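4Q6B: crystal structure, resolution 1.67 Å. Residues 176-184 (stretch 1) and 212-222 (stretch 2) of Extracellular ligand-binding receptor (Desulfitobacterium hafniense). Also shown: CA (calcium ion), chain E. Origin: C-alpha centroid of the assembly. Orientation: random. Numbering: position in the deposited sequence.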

ATOM      1  N   ARG A 176      21.150   8.643  11.478  1.00 20.32           N
ATOM      2  CA  ARG A 176      19.808   8.925  10.982  1.00 21.60           C
ATOM      3  C   ARG A 176      19.708  10.443  10.909  1.00 18.21           C
ATOM      4  O   ARG A 176      20.368  11.185  11.697  1.00 21.83           O
ATOM      5  CB  ARG A 176      18.717   8.313  11.898  1.00 28.94           C
ATOM      6  CG  ARG A 176      18.519   9.065  13.186  1.00 41.72           C
ATOM      7  CD  ARG A 176      17.150   8.759  13.785  1.00 42.32           C
ATOM      8  NE  ARG A 176      16.889   7.326  13.866  1.00 39.98           N
ATOM      9  CZ  ARG A 176      15.683   6.805  14.099  1.00 45.08           C
ATOM     10  NH1 ARG A 176      15.520   5.484  14.164  1.00 52.12           N
ATOM     11  NH2 ARG A 176      14.636   7.602  14.258  1.00 41.97           N
ATOM     12  N   PHE A 177      18.986  10.946   9.910  1.00 20.32           N
ATOM     13  CA  PHE A 177      18.866  12.406   9.710  1.00 21.25           C
ATOM     14  C   PHE A 177      17.547  12.738   9.023  1.00 19.59           C
ATOM     15  O   PHE A 177      16.944  11.871   8.367  1.00 20.47           O
ATOM     16  CB  PHE A 177      20.064  12.991   8.935  1.00 24.17           C
ATOM     17  CG  PHE A 177      20.077  12.656   7.439  1.00 24.23           C
ATOM     18  CD1 PHE A 177      20.221  11.339   6.984  1.00 20.08           C
ATOM     19  CD2 PHE A 177      19.942  13.670   6.475  1.00 29.35           C
ATOM     20  CE1 PHE A 177      20.263  11.042   5.597  1.00 19.86           C
ATOM     21  CE2 PHE A 177      19.983  13.370   5.090  1.00 25.96           C
ATOM     22  CZ  PHE A 177      20.121  12.054   4.656  1.00 23.13           C
ATOM     23  N   ASN A 178      17.074  13.974   9.199  1.00 20.75           N
ATOM     24  CA  ASN A 178      15.777  14.353   8.633  1.00 24.23           C
ATOM     25  C   ASN A 178      15.766  15.662   7.850  1.00 21.53           C
ATOM     26  O   ASN A 178      14.716  16.098   7.327  1.00 23.30           O
ATOM     27  CB  ASN A 178      14.735  14.384   9.724  1.00 24.97           C
ATOM     28  CG  ASN A 178      15.038  15.430  10.791  1.00 31.29           C
ATOM     29  OD1 ASN A 178      15.446  15.095  11.899  1.00 39.08           O
ATOM     30  ND2 ASN A 178      14.829  16.689  10.464  1.00 31.27           N
ATOM     31  N   TYR A 179      16.929  16.308   7.784  1.00 21.83           N
ATOM     32  CA  TYR A 179      17.039  17.579   7.077  1.00 23.63           C
ATOM     33  C   TYR A 179      18.464  17.811   6.616  1.00 21.76           C
ATOM     34  O   TYR A 179      19.400  17.514   7.363  1.00 23.72           O
ATOM     35  CB  TYR A 179      16.625  18.742   7.978  1.00 23.43           C
ATOM     36  CG  TYR A 179      16.635  20.096   7.280  1.00 23.49           C
ATOM     37  CD1 TYR A 179      15.648  20.422   6.372  1.00 24.15           C
ATOM     38  CD2 TYR A 179      17.637  21.055   7.524  1.00 24.17           C
ATOM     39  CE1 TYR A 179      15.629  21.634   5.718  1.00 25.47           C
ATOM     40  CE2 TYR A 179      17.621  22.278   6.869  1.00 25.42           C
ATOM     41  CZ  TYR A 179      16.631  22.557   5.966  1.00 26.08           C
ATOM     42  OH  TYR A 179      16.587  23.762   5.321  1.00 27.53           O
ATOM     43  N   TYR A 180      18.612  18.373   5.411  1.00 23.26           N
ATOM     44  CA  TYR A 180      19.868  18.989   4.976  1.00 22.25           C
ATOM     45  C   TYR A 180      19.526  20.278   4.232  1.00 26.02           C
ATOM     46  O   TYR A 180      18.512  20.318   3.529  1.00 25.53           O
ATOM     47  CB  TYR A 180      20.686  18.017   4.095  1.00 24.39           C
ATOM     48  CG  TYR A 180      20.004  17.591   2.824  1.00 27.88           C
ATOM     49  CD1 TYR A 180      19.030  16.604   2.823  1.00 23.69           C
ATOM     50  CD2 TYR A 180      20.342  18.167   1.620  1.00 27.58           C
ATOM     51  CE1 TYR A 180      18.408  16.229   1.653  1.00 22.40           C
ATOM     52  CE2 TYR A 180      19.718  17.803   0.452  1.00 23.88           C
ATOM     53  CZ  TYR A 180      18.754  16.848   0.479  1.00 23.39           C
ATOM     54  OH  TYR A 180      18.144  16.519  -0.695  1.00 28.36           O
ATOM     55  N   GLY A 181      20.342  21.324   4.394  1.00 24.54           N
ATOM     56  CA  GLY A 181      20.013  22.630   3.854  1.00 26.03           C
ATOM     57  C   GLY A 181      20.384  22.901   2.408  1.00 33.33           C
ATOM     58  O   GLY A 181      19.747  23.729   1.757  1.00 36.66           O
ATOM     59  N   ASN A 182      21.448  22.263   1.919  1.00 27.45           N
ATOM     60  CA  ASN A 182      21.927  22.492   0.551  1.00 27.34           C
ATOM     61  C   ASN A 182      22.860  21.360   0.164  1.00 31.09           C
ATOM     62  O   ASN A 182      23.110  20.456   0.968  1.00 26.93           O
ATOM     63  CB  ASN A 182      22.553  23.895   0.311  1.00 29.04           C
ATOM     64  CG  ASN A 182      23.749  24.180   1.190  1.00 34.11           C
ATOM     65  OD1 ASN A 182      24.274  23.297   1.882  1.00 34.85           O
ATOM     66  ND2 ASN A 182      24.198  25.435   1.164  1.00 33.24           N
ATOM     67  N   LEU A 183      23.356  21.372  -1.062  1.00 32.50           N
ATOM     68  CA  LEU A 183      24.162  20.246  -1.534  1.00 33.14           C
ATOM     69  C   LEU A 183      25.527  20.151  -0.817  1.00 33.14           C
ATOM     70  O   LEU A 183      26.020  19.055  -0.546  1.00 27.24           O
ATOM     71  CB  LEU A 183      24.359  20.340  -3.046  1.00 34.12           C
ATOM     72  CG  LEU A 183      23.172  19.933  -3.913  1.00 37.38           C
ATOM     73  CD1 LEU A 183      23.550  20.050  -5.403  1.00 42.05           C
ATOM     74  CD2 LEU A 183      22.759  18.510  -3.574  1.00 36.61           C
ATOM     75  N   LYS A 184      26.124  21.294  -0.518  1.00 29.27           N
ATOM     76  CA  LYS A 184      27.359  21.341   0.257  1.00 32.26           C
ATOM     77  C   LYS A 184      27.225  20.540   1.556  1.00 32.83           C
ATOM     78  O   LYS A 184      28.105  19.737   1.909  1.00 35.98           O
ATOM     79  CB  LYS A 184      27.746  22.790   0.550  1.00 37.88           C
ATOM     80  CG  LYS A 184      28.994  22.972   1.419  1.00 41.09           C
ATOM     81  CD  LYS A 184      30.150  22.084   0.971  1.00 45.88           C
ATOM     82  CE  LYS A 184      30.608  22.410  -0.431  1.00 44.32           C
ATOM     83  NZ  LYS A 184      31.838  23.222  -0.441  1.00 47.83           N
TER
HETATM   84 CA    CA E 404      22.075  12.243  12.890  1.00 23.98          CA
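Stretch 2 (212-222) TEFLVDAKSVG

Stretch 2 is a helix, already under way at Thr 212 and running to Val 221, and it packs obliquely against a segment that changes from strand at Arg 176 and Phe 177, through a loop, into the start of another helix at Leu 183. The two advance in the same general sense: Tyr 180 lies nearest Phe 214 in the backbone register (CA to CA 9.4 Å), and Leu 183 nearest Val 221 (CA to CA 6.8 Å), so the chains draw closer toward their C-terminal ends.

Arg 176 is out of reach of the helix; its carbonyl O instead binds the calcium ion CA at 2.3 Å. Phe 177 leaves its backbone sideways, but with chi1 near 73° (p) its ring reaches the helix, where CZ lies 3.9 Å from CE1 of Phe 214. Both aromatic rings are buried, as suits large apolar groups.

Asn 178 and Tyr 179 make no contact; the backbone is extended at Tyr 179 and Tyr 180, and Tyr 180 points toward the helix. Its ring carbon CE1 packs 3.8 Å from CD1 of Phe 214, while its hydroxyl OH donates a very short hydrogen bond, 2.5 Å, to OD2 of Asp 217. Tyrosine suits this place because one side chain combines an apolar ring with a polar tip, and Asp 217, one turn beyond Phe 214, supplies the acceptor.

Gly 181 and Asn 182 stay clear of stretch 2; Asn 182 is the N-cap, its side chain capping a backbone N just past the stretch. Leu 183 then reaches across a helical turn: CD2 lies 3.6 Å from CB of Asp 217 and 3.7 Å from CG2 of Val 221, and CD1 lies 4.0 Å from CB of Ser 220. Its branched apolar end fits against these aliphatic carbons. Lys 184 points away.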

ATOM      1  N   THR A 212      11.943  12.299  -3.583  1.00 31.73           N
ATOM      2  CA  THR A 212      12.518  12.362  -4.922  1.00 32.95           C
ATOM      3  C   THR A 212      13.617  13.421  -4.997  1.00 31.29           C
ATOM      4  O   THR A 212      14.657  13.212  -5.656  1.00 30.90           O
ATOM      5  CB  THR A 212      11.440  12.649  -5.970  1.00 32.79           C
ATOM      6  OG1 THR A 212      10.683  13.794  -5.571  1.00 38.70           O
ATOM      7  CG2 THR A 212      10.507  11.473  -6.081  1.00 30.27           C
ATOM      8  N   GLU A 213      13.395  14.552  -4.322  1.00 27.66           N
ATOM      9  CA  GLU A 213      14.415  15.586  -4.201  1.00 29.10           C
ATOM     10  C   GLU A 213      15.724  15.033  -3.650  1.00 27.56           C
ATOM     11  O   GLU A 213      16.796  15.400  -4.140  1.00 28.93           O
ATOM     12  CB  GLU A 213      13.967  16.741  -3.302  1.00 34.29           C
ATOM     13  CG  GLU A 213      12.952  17.681  -3.919  1.00 39.52           C
ATOM     14  CD  GLU A 213      11.532  17.204  -3.632  1.00 46.02           C
ATOM     15  OE1 GLU A 213      11.389  16.062  -3.119  1.00 39.26           O
ATOM     16  OE2 GLU A 213      10.568  17.962  -3.908  1.00 50.20           O
ATOM     17  N   PHE A 214      15.645  14.187  -2.620  1.00 25.37           N
ATOM     18  CA  PHE A 214      16.859  13.606  -2.055  1.00 29.56           C
ATOM     19  C   PHE A 214      17.561  12.707  -3.078  1.00 28.82           C
ATOM     20  O   PHE A 214      18.780  12.732  -3.217  1.00 28.34           O
ATOM     21  CB  PHE A 214      16.548  12.782  -0.806  1.00 29.11           C
ATOM     22  CG  PHE A 214      17.736  12.018  -0.287  1.00 27.33           C
ATOM     23  CD1 PHE A 214      18.806  12.697   0.296  1.00 22.07           C
ATOM     24  CD2 PHE A 214      17.799  10.633  -0.393  1.00 24.34           C
ATOM     25  CE1 PHE A 214      19.920  12.008   0.763  1.00 23.85           C
ATOM     26  CE2 PHE A 214      18.915   9.931   0.077  1.00 26.05           C
ATOM     27  CZ  PHE A 214      19.986  10.630   0.652  1.00 23.05           C
ATOM     28  N   LEU A 215      16.782  11.920  -3.804  1.00 27.30           N
ATOM     29  CA  LEU A 215      17.331  11.007  -4.804  1.00 33.20           C
ATOM     30  C   LEU A 215      18.163  11.786  -5.823  1.00 30.59           C
ATOM     31  O   LEU A 215      19.337  11.464  -6.109  1.00 30.31           O
ATOM     32  CB  LEU A 215      16.157  10.298  -5.474  1.00 40.07           C
ATOM     33  CG  LEU A 215      16.340   9.270  -6.572  1.00 46.72           C
ATOM     34  CD1 LEU A 215      17.207   8.172  -6.063  1.00 46.61           C
ATOM     35  CD2 LEU A 215      14.968   8.712  -6.922  1.00 49.76           C
ATOM     36  N   VAL A 216      17.573  12.857  -6.334  1.00 27.34           N
ATOM     37  CA  VAL A 216      18.238  13.715  -7.294  1.00 27.07           C
ATOM     38  C   VAL A 216      19.469  14.374  -6.672  1.00 31.52           C
ATOM     39  O   VAL A 216      20.547  14.435  -7.299  1.00 29.65           O
ATOM     40  CB  VAL A 216      17.257  14.781  -7.812  1.00 35.42           C
ATOM     41  CG1 VAL A 216      17.971  15.843  -8.593  1.00 37.64           C
ATOM     42  CG2 VAL A 216      16.195  14.090  -8.677  1.00 38.30           C
ATOM     43  N   ASP A 217      19.320  14.872  -5.442  1.00 25.48           N
ATOM     44  CA  ASP A 217      20.449  15.539  -4.796  1.00 27.23           C
ATOM     45  C   ASP A 217      21.600  14.542  -4.523  1.00 27.47           C
ATOM     46  O   ASP A 217      22.774  14.910  -4.675  1.00 29.47           O
ATOM     47  CB  ASP A 217      20.047  16.205  -3.478  1.00 28.74           C
ATOM     48  CG  ASP A 217      19.225  17.455  -3.674  1.00 34.75           C
ATOM     49  OD1 ASP A 217      19.205  18.012  -4.787  1.00 35.48           O
ATOM     50  OD2 ASP A 217      18.595  17.890  -2.694  1.00 35.26           O
ATOM     51  N   ALA A 218      21.245  13.337  -4.077  1.00 24.35           N
ATOM     52  CA  ALA A 218      22.207  12.253  -3.840  1.00 26.08           C
ATOM     53  C   ALA A 218      23.003  11.984  -5.117  1.00 26.95           C
ATOM     54  O   ALA A 218      24.236  11.814  -5.081  1.00 29.56           O
ATOM     55  CB  ALA A 218      21.482  10.970  -3.372  1.00 23.39           C
ATOM     56  N   LYS A 219      22.324  11.960  -6.258  1.00 26.82           N
ATOM     57  CA  LYS A 219      23.068  11.725  -7.507  1.00 30.29           C
ATOM     58  C   LYS A 219      23.977  12.888  -7.853  1.00 34.17           C
ATOM     59  O   LYS A 219      25.073  12.697  -8.375  1.00 39.89           O
ATOM     60  CB  LYS A 219      22.148  11.328  -8.677  1.00 36.38           C
ATOM     61  CG  LYS A 219      21.243  10.091  -8.402  1.00 52.70           C
ATOM     62  CD  LYS A 219      21.985   8.772  -8.077  1.00 49.81           C
ATOM     63  CE  LYS A 219      20.990   7.656  -7.681  1.00 50.78           C
ATOM     64  NZ  LYS A 219      21.570   6.314  -7.302  1.00 44.40           N
ATOM     65  N   SER A 220      23.547  14.104  -7.547  1.00 35.15           N
ATOM     66  CA  SER A 220      24.380  15.286  -7.799  1.00 35.59           C
ATOM     67  C   SER A 220      25.675  15.272  -7.006  1.00 35.18           C
ATOM     68  O   SER A 220      26.723  15.663  -7.510  1.00 38.68           O
ATOM     69  CB  SER A 220      23.615  16.572  -7.456  1.00 39.79           C
ATOM     70  OG  SER A 220      22.479  16.715  -8.291  1.00 43.40           O
ATOM     71  N   VAL A 221      25.591  14.840  -5.749  1.00 28.39           N
ATOM     72  CA  VAL A 221      26.732  14.877  -4.824  1.00 26.98           C
ATOM     73  C   VAL A 221      27.653  13.659  -5.067  1.00 34.87           C
ATOM     74  O   VAL A 221      28.834  13.654  -4.689  1.00 39.17           O
ATOM     75  CB  VAL A 221      26.186  14.961  -3.372  1.00 45.25           C
ATOM     76  CG1 VAL A 221      27.162  14.432  -2.341  1.00 50.34           C
ATOM     77  CG2 VAL A 221      25.801  16.394  -3.061  1.00 39.64           C
ATOM     78  N   GLY A 222      27.113  12.652  -5.747  1.00 30.94           N
ATOM     79  CA  GLY A 222      27.896  11.492  -6.152  1.00 33.75           C
ATOM     80  C   GLY A 222      27.782  10.322  -5.197  1.00 29.69           C
ATOM     81  O   GLY A 222      28.663   9.459  -5.151  1.00 29.96           O
TER
HETATM   82  O   HOH W   1      21.898  10.140  14.091  1.00 26.31           O
HETATM   83  O   HOH W   2      20.788  14.716  12.927  1.00 41.94           O
HETATM   84  O   HOH W   3      20.497  12.680  14.442  1.00 34.37           O
HETATM   85  O   HOH W   4      23.907  12.529  13.982  1.00 35.36           O
HETATM   86  O   HOH W   5      23.030  13.404  11.055  1.00 26.54           O